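Local coordinates for NADH dehydrogenase, putative (Plasmodium falciparum, PDB 5JWC), which probably transfers electrons from NADH to ubiquinone as an FAD-containing type II NADH dehydrogenase, and binds the quinolone inhibitor RYL-552, at residues A[173-178]-A[183-188]; A[352-357]-A[381-386]; A[389-394]-A[407-412]. All coordinates share one frame; numbering follows the deposited sequence.

Contact 1 (A[173-178]-A[183-188]); sequences EKCTLP and EEKKKM
M188 lays its thioether across the outer half of the K174 side chain and over the thiol of C175. The sulfur meets three consecutive lysine atoms rather than one: M188 SD lies 3.6 Å from K174 CE, with K174 CD and K174 NZ little farther, and the two chains cross at about a right angle. K174 gets there with CG anti to the backbone N (chi1 178°) and an extended chain beyond. Its ammonium is engaged farther on, in a salt bridge with E121 of the second subunit, so the methionine packs against a lysine whose charged end is already committed at the dimer interface. The methionine folds at its last torsion (chi3 -75°), which brings M188 CE to 4.1 Å from C175 SG; the same C175 SG is 3.9 Å from M188 CB. Buried C175 is further enclosed by I222 and L189.

K185 makes a different kind of contact. Its extended chain runs alongside the carbonyl of C175, with K185 CE 3.6 Å and K185 NZ 3.7 Å from C175 O; near-equal distances from successive atoms indicate passage past the oxygen, not an ammonium aimed at it. That carbonyl sits in a type I turn from K174 to L177, in which L177 N bonds K174 O at 3.3 Å as helix 158-174 ends.

The evidence thus describes one turn of a short helix, 182-188, packed through M188 and K185 on the end of helix 158-174 and the turn that follows it. The short helix leads directly into strand 190-194 of a parallel sheet followed by a GxGxxG turn, an arrangement consistent with the second Rossmann-type dinucleotide-binding unit of the pyridine nucleotide-disulphide oxidoreductase family.

Contact 2 (A[352-357]-A[381-386]); sequences HEHTNE and KTFPQL
T355 OG1, next in the chain to H354 of the H354-F383 ring contact, has two polar partners: it donates to H352 O at 2.8 Å and is also hydrogen-bonded to H407 ND1 of helix 403-416. The hydroxyl approaches the H352 carbonyl from above, 42° out of its plane. Together these bonds hold the start of helix 355-361, whose N-cap position is H354, within the helical insertion domain of PfNDH2.

Across the contact, the meeting is aromatic. F383 turns its edge toward the face of the H354 imidazole in an offset edge-to-face pair, with ring centroids 5.9 Å apart and planes inclined at 61°. The nearest atoms are the para carbon and a methylene: F383 CZ is 4.2 Å from H354 CB. Only 74 Å² is buried between the segments, so the contact is small, one phenyl ring against the H354 side chain.

The imidazole has polar neighbours apart from the phenyl ring. H354 ND1 is hydrogen-bonded to L350 O, while the carboxylate carbon of E357 lies in the ring plane at the imidazole edge; a negative group there may polarise the ring. A second link between the segments is indirect: the carboxylate of D414 receives H352 ND1 on OD2 and Q385 NE2 on OD1, and the same Q385 nitrogen bonds K349 O. In segment 381-386, F383 immediately precedes the 3-10 segment 384-386, and F383 O accepts L386 N at 3.2 Å. The phenyl ring has a neighbour from its own segment as well, for T382 CG2 rests 3.5 Å above one face of F383, displaced toward the rim.

Contact 3 (A[389-394]-A[407-412]); sequences SKWDYE and HDYLFE
W391 leaves its backbone with CB directed at helix 403-416 and CG anti to the backbone N (chi1 -180°), which carries the indole from an irregular loop to a helix flank in the helical insertion domain of PfNDH2. At the pyrrole side, W391 CD1 sits over the centre of the Y393 ring, 3.5 Å above its plane. The next atom supplies the polar bond: W391 NE1 donates to Y409 OH at 3.1 Å with an N-H...O angle of 149°, moderately bent, and the hydroxyl lies almost in the indole plane. Going round the six-membered ring, W391 CZ2 comes within 3.7 Å of Y409 CE1. Here the indole presents its edge to the tyrosine face in an offset edge-to-face pair, with planes at 81° and centroids 5.6 Å apart. One group therefore makes both a hydrogen bond and an aromatic contact with the same tyrosine.

At the tip, W391 CH2 lies 4.3 Å from E412 CB, and W391 CZ3 lies 3.9 Å from E412 O, so the far rim follows the helix one turn on from Y409. I413 and N416 extend this packing surface along helix 403-416. The tyrosine hydroxyl has a second role that helps fix the geometry: besides accepting the indole N-H, Y409 OH is hydrogen-bonded to the backbone oxygen of N396.

From the N terminus, contact 1 closes first, joining the end of helix 158-174 to helix 182-188 across a four-residue gap in the pyridine nucleotide-disulphide oxidoreductase range. Contact 2 comes much later and closes a largely helical excursion of 23 residues; contact 3 then closes a shorter one of 12, both within the helical insertion domain. All three are in series, neither nested nor crossing. Contact 1 lies on the opposite side of the chain's centre from the others. Contacts 2 and 3, centred about 10 Å apart, form one cluster: L386 O, 2.6 Å from Y393 OH, ties 381-386 to loop 389-394, and H352, edge-to-face with F411, ties 352-357 to helix 403-416.

Contact 1 (A[173-178]-A[183-188])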
loop_
_atom_site.group_PDB
_atom_site.type_symbol
_atom_site.label_atom_id
_atom_site.label_comp_id
_atom_site.label_asym_id
_atom_site.label_seq_id
_atom_site.Cartn_x
_atom_site.Cartn_y
_atom_site.Cartn_z
ATOM N N GLU A 173 -16.743 -6.484 5.682
ATOM C CA GLU A 173 -17.678 -5.391 5.389
ATOM C C GLU A 173 -18.949 -5.931 4.725
ATOM O O GLU A 173 -20.056 -5.534 5.077
ATOM C CB GLU A 173 -17.026 -4.318 4.515
ATOM C CG GLU A 173 -16.084 -3.376 5.298
ATOM C CD GLU A 173 -16.769 -2.594 6.429
ATOM O OE1 GLU A 173 -16.058 -2.152 7.370
ATOM O OE2 GLU A 173 -18.011 -2.414 6.399
ATOM N N LYS A 174 -18.788 -6.857 3.788
ATOM C CA LYS A 174 -19.932 -7.439 3.103
ATOM C C LYS A 174 -20.898 -8.105 4.083
ATOM O O LYS A 174 -22.118 -7.973 3.947
ATOM C CB LYS A 174 -19.459 -8.441 2.055
ATOM C CG LYS A 174 -20.576 -9.135 1.315
ATOM C CD LYS A 174 -20.026 -10.138 0.314
ATOM C CE LYS A 174 -21.155 -10.829 -0.457
ATOM N NZ LYS A 174 -20.649 -11.723 -1.543
ATOM N N CYS A 175 -20.357 -8.780 5.095
ATOM C CA CYS A 175 -21.178 -9.492 6.078
ATOM C C CYS A 175 -21.774 -8.608 7.169
ATOM O O CYS A 175 -22.501 -9.096 8.027
ATOM C CB CYS A 175 -20.357 -10.600 6.753
ATOM S SG CYS A 175 -19.976 -11.934 5.624
ATOM N N THR A 176 -21.465 -7.317 7.142
ATOM C CA THR A 176 -22.061 -6.379 8.080
ATOM C C THR A 176 -23.348 -5.780 7.461
ATOM O O THR A 176 -24.134 -5.145 8.147
ATOM C CB THR A 176 -21.031 -5.280 8.472
ATOM O OG1 THR A 176 -19.927 -5.913 9.138
ATOM C CG2 THR A 176 -21.619 -4.256 9.433
ATOM N N LEU A 177 -23.564 -6.017 6.170
ATOM C CA LEU A 177 -24.762 -5.520 5.485
ATOM C C LEU A 177 -26.040 -6.251 5.923
ATOM O O LEU A 177 -25.986 -7.412 6.322
ATOM C CB LEU A 177 -24.589 -5.632 3.983
ATOM C CG LEU A 177 -23.370 -4.870 3.461
ATOM C CD1 LEU A 177 -23.282 -4.984 1.937
ATOM C CD2 LEU A 177 -23.411 -3.404 3.919
ATOM N N PRO A 178 -27.198 -5.569 5.848
ATOM C CA PRO A 178 -28.429 -6.177 6.386
ATOM C C PRO A 178 -29.041 -7.244 5.469
ATOM O O PRO A 178 -29.901 -8.022 5.894
ATOM C CB PRO A 178 -29.369 -4.973 6.529
ATOM C CG PRO A 178 -28.926 -4.021 5.455
ATOM C CD PRO A 178 -27.420 -4.187 5.370
ATOM N N GLU A 183 -26.679 -17.903 8.022
ATOM C CA GLU A 183 -26.114 -19.073 7.370
ATOM C C GLU A 183 -25.156 -18.652 6.257
ATOM O O GLU A 183 -24.118 -19.280 6.051
ATOM C CB GLU A 183 -27.216 -19.981 6.824
ATOM C CG GLU A 183 -26.884 -21.464 6.966
ATOM C CD GLU A 183 -26.477 -21.837 8.399
ATOM O OE1 GLU A 183 -27.245 -21.526 9.343
ATOM O OE2 GLU A 183 -25.387 -22.429 8.579
ATOM N N GLU A 184 -25.509 -17.609 5.515
ATOM C CA GLU A 184 -24.634 -17.150 4.444
ATOM C C GLU A 184 -23.355 -16.558 5.025
ATOM O O GLU A 184 -22.289 -16.679 4.427
ATOM C CB GLU A 184 -25.317 -16.102 3.558
ATOM C CG GLU A 184 -26.540 -16.588 2.797
ATOM C CD GLU A 184 -27.416 -15.430 2.305
ATOM O OE1 GLU A 184 -27.994 -14.689 3.142
ATOM O OE2 GLU A 184 -27.499 -15.239 1.071
ATOM N N LYS A 185 -23.481 -15.926 6.189
ATOM C CA LYS A 185 -22.346 -15.336 6.887
ATOM C C LYS A 185 -21.354 -16.410 7.333
ATOM O O LYS A 185 -20.141 -16.258 7.146
ATOM C CB LYS A 185 -22.809 -14.525 8.104
ATOM C CG LYS A 185 -23.546 -13.222 7.795
ATOM C CD LYS A 185 -23.797 -12.433 9.081
ATOM C CE LYS A 185 -24.975 -11.474 8.942
ATOM N NZ LYS A 185 -25.184 -10.614 10.144
ATOM N N LYS A 186 -21.867 -17.485 7.935
ATOM C CA LYS A 186 -21.006 -18.562 8.418
ATOM C C LYS A 186 -20.203 -19.147 7.264
ATOM O O LYS A 186 -19.053 -19.508 7.432
ATOM C CB LYS A 186 -21.811 -19.673 9.090
ATOM C CG LYS A 186 -22.482 -19.285 10.387
ATOM C CD LYS A 186 -23.212 -20.503 10.973
ATOM C CE LYS A 186 -24.202 -20.118 12.060
ATOM N NZ LYS A 186 -25.051 -21.284 12.466
ATOM N N LYS A 187 -20.819 -19.228 6.093
ATOM C CA LYS A 187 -20.128 -19.735 4.920
ATOM C C LYS A 187 -19.085 -18.747 4.416
ATOM O O LYS A 187 -17.959 -19.129 4.097
ATOM C CB LYS A 187 -21.118 -20.056 3.805
ATOM C CG LYS A 187 -22.101 -21.177 4.144
ATOM C CD LYS A 187 -22.776 -21.675 2.875
ATOM C CE LYS A 187 -23.967 -22.573 3.178
ATOM N NZ LYS A 187 -24.658 -22.993 1.917
ATOM N N MET A 188 -19.458 -17.472 4.356
ATOM C CA MET A 188 -18.560 -16.446 3.830
ATOM C C MET A 188 -17.405 -16.143 4.777
ATOM O O MET A 188 -16.329 -15.769 4.335
ATOM C CB MET A 188 -19.325 -15.158 3.540
ATOM C CG MET A 188 -19.901 -15.089 2.142
ATOM S SD MET A 188 -20.784 -13.528 1.885
ATOM C CE MET A 188 -22.275 -13.835 2.826
#

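Contact 2 (A[352-357]-A[381-386])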
loop_
_atom_site.group_PDB
_atom_site.type_symbol
_atom_site.label_atom_id
_atom_site.label_comp_id
_atom_site.label_asym_id
_atom_site.label_seq_id
_atom_site.Cartn_x
_atom_site.Cartn_y
_atom_site.Cartn_z
ATOM N N HIS A 352 32.627 -42.436 -5.600
ATOM C CA HIS A 352 32.941 -43.771 -6.084
ATOM C C HIS A 352 33.631 -43.753 -7.455
ATOM O O HIS A 352 34.230 -44.749 -7.851
ATOM C CB HIS A 352 31.692 -44.668 -6.093
ATOM C CG HIS A 352 30.732 -44.430 -7.219
ATOM N ND1 HIS A 352 29.679 -43.547 -7.124
ATOM C CD2 HIS A 352 30.596 -45.044 -8.419
ATOM C CE1 HIS A 352 28.965 -43.588 -8.243
ATOM N NE2 HIS A 352 29.507 -44.490 -9.040
ATOM N N GLU A 353 33.586 -42.619 -8.155
ATOM C CA GLU A 353 34.346 -42.479 -9.394
ATOM C C GLU A 353 35.770 -42.043 -9.123
ATOM O O GLU A 353 36.540 -41.856 -10.060
ATOM C CB GLU A 353 33.682 -41.481 -10.342
ATOM C CG GLU A 353 32.370 -41.962 -10.905
ATOM C CD GLU A 353 31.746 -40.960 -11.859
ATOM O OE1 GLU A 353 32.180 -39.779 -11.866
ATOM O OE2 GLU A 353 30.826 -41.358 -12.607
ATOM N N HIS A 354 36.130 -41.905 -7.848
ATOM C CA HIS A 354 37.493 -41.535 -7.476
ATOM C C HIS A 354 38.026 -42.426 -6.353
ATOM O O HIS A 354 38.835 -42.001 -5.528
ATOM C CB HIS A 354 37.553 -40.052 -7.070
ATOM C CG HIS A 354 37.160 -39.117 -8.172
ATOM N ND1 HIS A 354 35.846 -38.892 -8.530
ATOM C CD2 HIS A 354 37.912 -38.387 -9.034
ATOM C CE1 HIS A 354 35.804 -38.051 -9.548
ATOM N NE2 HIS A 354 37.042 -37.729 -9.873
ATOM N N THR A 355 37.566 -43.673 -6.341
ATOM C CA THR A 355 37.893 -44.616 -5.276
ATOM C C THR A 355 39.403 -44.751 -5.037
ATOM O O THR A 355 39.882 -44.544 -3.918
ATOM C CB THR A 355 37.294 -46.001 -5.584
ATOM O OG1 THR A 355 35.917 -45.856 -5.976
ATOM C CG2 THR A 355 37.381 -46.914 -4.360
ATOM N N ASN A 356 40.158 -45.057 -6.090
ATOM C CA ASN A 356 41.602 -45.240 -5.945
ATOM C C ASN A 356 42.327 -44.016 -5.427
ATOM O O ASN A 356 43.245 -44.131 -4.607
ATOM C CB ASN A 356 42.218 -45.673 -7.267
ATOM C CG ASN A 356 41.657 -46.993 -7.747
ATOM O OD1 ASN A 356 41.431 -47.908 -6.949
ATOM N ND2 ASN A 356 41.427 -47.102 -9.052
ATOM N N GLU A 357 41.917 -42.843 -5.892
ATOM C CA GLU A 357 42.525 -41.608 -5.404
ATOM C C GLU A 357 42.300 -41.440 -3.912
ATOM O O GLU A 357 43.197 -41.035 -3.172
ATOM C CB GLU A 357 41.964 -40.406 -6.153
ATOM C CG GLU A 357 42.334 -40.399 -7.612
ATOM C CD GLU A 357 41.576 -39.350 -8.392
ATOM O OE1 GLU A 357 41.648 -38.159 -8.013
ATOM O OE2 GLU A 357 40.907 -39.722 -9.383
ATOM N N LYS A 381 36.348 -30.593 1.248
ATOM C CA LYS A 381 36.575 -29.456 0.353
ATOM C C LYS A 381 36.291 -29.840 -1.096
ATOM O O LYS A 381 35.947 -28.990 -1.914
ATOM C CB LYS A 381 38.000 -28.897 0.521
ATOM C CG LYS A 381 38.189 -28.180 1.871
ATOM C CD LYS A 381 39.645 -27.805 2.153
ATOM C CE LYS A 381 40.529 -29.024 2.355
ATOM N NZ LYS A 381 41.888 -28.687 2.876
ATOM N N THR A 382 36.394 -31.130 -1.402
ATOM C CA THR A 382 36.064 -31.644 -2.723
ATOM C C THR A 382 34.695 -32.316 -2.774
ATOM O O THR A 382 33.953 -32.167 -3.747
ATOM C CB THR A 382 37.121 -32.672 -3.205
ATOM O OG1 THR A 382 38.406 -32.044 -3.298
ATOM C CG2 THR A 382 36.739 -33.226 -4.545
ATOM N N PHE A 383 34.363 -33.079 -1.738
ATOM C CA PHE A 383 33.133 -33.869 -1.756
ATOM C C PHE A 383 32.218 -33.458 -0.594
ATOM O O PHE A 383 32.447 -33.869 0.539
ATOM C CB PHE A 383 33.444 -35.371 -1.647
ATOM C CG PHE A 383 34.391 -35.899 -2.696
ATOM C CD1 PHE A 383 33.922 -36.316 -3.934
ATOM C CD2 PHE A 383 35.746 -36.032 -2.417
ATOM C CE1 PHE A 383 34.797 -36.834 -4.885
ATOM C CE2 PHE A 383 36.628 -36.541 -3.369
ATOM C CZ PHE A 383 36.151 -36.937 -4.601
ATOM N N PRO A 384 31.184 -32.640 -0.865
ATOM C CA PRO A 384 30.364 -32.186 0.274
ATOM C C PRO A 384 29.608 -33.337 0.952
ATOM O O PRO A 384 29.243 -33.232 2.124
ATOM C CB PRO A 384 29.386 -31.189 -0.368
ATOM C CG PRO A 384 29.283 -31.623 -1.792
ATOM C CD PRO A 384 30.679 -32.128 -2.152
ATOM N N GLN A 385 29.379 -34.428 0.226
ATOM C CA GLN A 385 28.633 -35.549 0.779
ATOM C C GLN A 385 29.397 -36.283 1.909
ATOM O O GLN A 385 28.813 -37.082 2.626
ATOM C CB GLN A 385 28.212 -36.524 -0.337
ATOM C CG GLN A 385 29.332 -37.186 -1.110
ATOM C CD GLN A 385 29.791 -36.368 -2.305
ATOM O OE1 GLN A 385 30.089 -35.180 -2.181
ATOM N NE2 GLN A 385 29.870 -37.010 -3.465
ATOM N N LEU A 386 30.678 -35.979 2.092
ATOM C CA LEU A 386 31.459 -36.543 3.197
ATOM C C LEU A 386 31.330 -35.748 4.469
ATOM O O LEU A 386 31.881 -36.133 5.509
ATOM C CB LEU A 386 32.954 -36.627 2.833
ATOM C CG LEU A 386 33.348 -37.702 1.835
ATOM C CD1 LEU A 386 34.837 -37.599 1.507
ATOM C CD2 LEU A 386 33.033 -39.061 2.417
#

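Contact 3 (A[389-394]-A[407-412])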
loop_
_atom_site.group_PDB
_atom_site.type_symbol
_atom_site.label_atom_id
_atom_site.label_comp_id
_atom_site.label_asym_id
_atom_site.label_seq_id
_atom_site.Cartn_x
_atom_site.Cartn_y
_atom_site.Cartn_z
ATOM N N SER A 389 27.688 -33.298 8.458
ATOM C CA SER A 389 26.307 -32.842 8.357
ATOM C C SER A 389 25.542 -33.599 7.266
ATOM O O SER A 389 24.330 -33.470 7.164
ATOM C CB SER A 389 26.249 -31.325 8.076
ATOM O OG SER A 389 26.769 -31.003 6.787
ATOM N N LYS A 390 26.250 -34.369 6.437
ATOM C CA LYS A 390 25.621 -35.058 5.304
ATOM C C LYS A 390 25.664 -36.583 5.424
ATOM O O LYS A 390 24.870 -37.282 4.793
ATOM C CB LYS A 390 26.300 -34.654 3.984
ATOM C CG LYS A 390 26.099 -33.187 3.558
ATOM C CD LYS A 390 24.669 -32.922 3.151
ATOM C CE LYS A 390 24.501 -31.438 2.801
ATOM N NZ LYS A 390 23.058 -31.076 2.684
ATOM N N TRP A 391 26.630 -37.086 6.185
ATOM C CA TRP A 391 26.825 -38.521 6.357
ATOM C C TRP A 391 27.010 -38.820 7.834
ATOM O O TRP A 391 27.863 -38.226 8.499
ATOM C CB TRP A 391 28.040 -39.012 5.559
ATOM C CG TRP A 391 28.319 -40.500 5.675
ATOM C CD1 TRP A 391 29.355 -41.092 6.340
ATOM C CD2 TRP A 391 27.555 -41.569 5.107
ATOM N NE1 TRP A 391 29.291 -42.456 6.207
ATOM C CE2 TRP A 391 28.183 -42.771 5.457
ATOM C CE3 TRP A 391 26.399 -41.616 4.316
ATOM C CZ2 TRP A 391 27.699 -44.014 5.062
ATOM C CZ3 TRP A 391 25.915 -42.846 3.928
ATOM C CH2 TRP A 391 26.572 -44.034 4.299
ATOM N N ASP A 392 26.198 -39.734 8.349
ATOM C CA ASP A 392 26.315 -40.130 9.750
ATOM C C ASP A 392 27.381 -41.220 9.881
ATOM O O ASP A 392 27.094 -42.398 9.661
ATOM C CB ASP A 392 24.973 -40.635 10.274
ATOM C CG ASP A 392 24.921 -40.710 11.792
ATOM O OD1 ASP A 392 25.989 -40.699 12.447
ATOM O OD2 ASP A 392 23.795 -40.769 12.331
ATOM N N TYR A 393 28.596 -40.827 10.251
ATOM C CA TYR A 393 29.700 -41.780 10.384
ATOM C C TYR A 393 29.495 -42.784 11.524
ATOM O O TYR A 393 29.883 -43.943 11.398
ATOM C CB TYR A 393 31.022 -41.041 10.581
ATOM C CG TYR A 393 31.533 -40.367 9.327
ATOM C CD1 TYR A 393 32.432 -41.011 8.487
ATOM C CD2 TYR A 393 31.095 -39.093 8.974
ATOM C CE1 TYR A 393 32.904 -40.403 7.341
ATOM C CE2 TYR A 393 31.554 -38.471 7.825
ATOM C CZ TYR A 393 32.462 -39.130 7.013
ATOM O OH TYR A 393 32.925 -38.534 5.871
ATOM N N GLU A 394 28.887 -42.352 12.627
ATOM C CA GLU A 394 28.679 -43.253 13.769
ATOM C C GLU A 394 27.632 -44.329 13.486
ATOM O O GLU A 394 27.785 -45.466 13.918
ATOM C CB GLU A 394 28.317 -42.476 15.040
ATOM C CG GLU A 394 29.483 -41.692 15.666
ATOM C CD GLU A 394 30.018 -40.568 14.788
ATOM O OE1 GLU A 394 29.274 -39.586 14.547
ATOM O OE2 GLU A 394 31.188 -40.665 14.342
ATOM N N HIS A 407 34.701 -49.085 -2.400
ATOM C CA HIS A 407 34.003 -48.519 -3.538
ATOM C C HIS A 407 32.491 -48.512 -3.284
ATOM O O HIS A 407 31.820 -47.492 -3.465
ATOM C CB HIS A 407 34.351 -49.314 -4.798
ATOM C CG HIS A 407 33.508 -48.978 -5.987
ATOM N ND1 HIS A 407 33.871 -48.016 -6.908
ATOM C CD2 HIS A 407 32.314 -49.464 -6.401
ATOM C CE1 HIS A 407 32.947 -47.938 -7.848
ATOM N NE2 HIS A 407 31.988 -48.804 -7.564
ATOM N N ASP A 408 31.957 -49.651 -2.853
ATOM C CA ASP A 408 30.525 -49.754 -2.585
ATOM C C ASP A 408 30.082 -48.835 -1.442
ATOM O O ASP A 408 28.983 -48.289 -1.471
ATOM C CB ASP A 408 30.140 -51.198 -2.261
ATOM C CG ASP A 408 30.270 -52.120 -3.458
ATOM O OD1 ASP A 408 30.395 -51.622 -4.600
ATOM O OD2 ASP A 408 30.219 -53.346 -3.252
ATOM N N TYR A 409 30.938 -48.684 -0.442
ATOM C CA TYR A 409 30.677 -47.809 0.688
ATOM C C TYR A 409 30.619 -46.351 0.229
ATOM O O TYR A 409 29.707 -45.618 0.599
ATOM C CB TYR A 409 31.750 -47.973 1.757
ATOM C CG TYR A 409 31.473 -47.213 3.044
ATOM C CD1 TYR A 409 30.347 -47.497 3.814
ATOM C CD2 TYR A 409 32.356 -46.245 3.510
ATOM C CE1 TYR A 409 30.102 -46.824 5.012
ATOM C CE2 TYR A 409 32.119 -45.563 4.701
ATOM C CZ TYR A 409 30.989 -45.853 5.448
ATOM O OH TYR A 409 30.751 -45.169 6.634
ATOM N N LEU A 410 31.618 -45.936 -0.549
ATOM C CA LEU A 410 31.642 -44.589 -1.111
ATOM C C LEU A 410 30.390 -44.341 -1.940
ATOM O O LEU A 410 29.791 -43.267 -1.877
ATOM C CB LEU A 410 32.881 -44.368 -1.974
ATOM C CG LEU A 410 34.234 -44.437 -1.278
ATOM C CD1 LEU A 410 35.345 -44.245 -2.313
ATOM C CD2 LEU A 410 34.356 -43.436 -0.143
ATOM N N PHE A 411 30.006 -45.343 -2.723
ATOM C CA PHE A 411 28.797 -45.266 -3.513
ATOM C C PHE A 411 27.578 -44.990 -2.627
ATOM O O PHE A 411 26.672 -44.248 -3.024
ATOM C CB PHE A 411 28.601 -46.560 -4.308
ATOM C CG PHE A 411 27.402 -46.549 -5.213
ATOM C CD1 PHE A 411 27.514 -46.154 -6.529
ATOM C CD2 PHE A 411 26.163 -46.967 -4.749
ATOM C CE1 PHE A 411 26.416 -46.150 -7.364
ATOM C CE2 PHE A 411 25.064 -46.965 -5.577
ATOM C CZ PHE A 411 25.191 -46.554 -6.886
ATOM N N GLU A 412 27.544 -45.583 -1.435
ATOM C CA GLU A 412 26.413 -45.348 -0.537
ATOM C C GLU A 412 26.406 -43.907 -0.042
ATOM O O GLU A 412 25.338 -43.311 0.127
ATOM C CB GLU A 412 26.427 -46.318 0.654
ATOM C CG GLU A 412 26.081 -47.769 0.282
ATOM C CD GLU A 412 24.759 -47.892 -0.481
ATOM O OE1 GLU A 412 23.755 -47.285 -0.040
ATOM O OE2 GLU A 412 24.712 -48.599 -1.518
#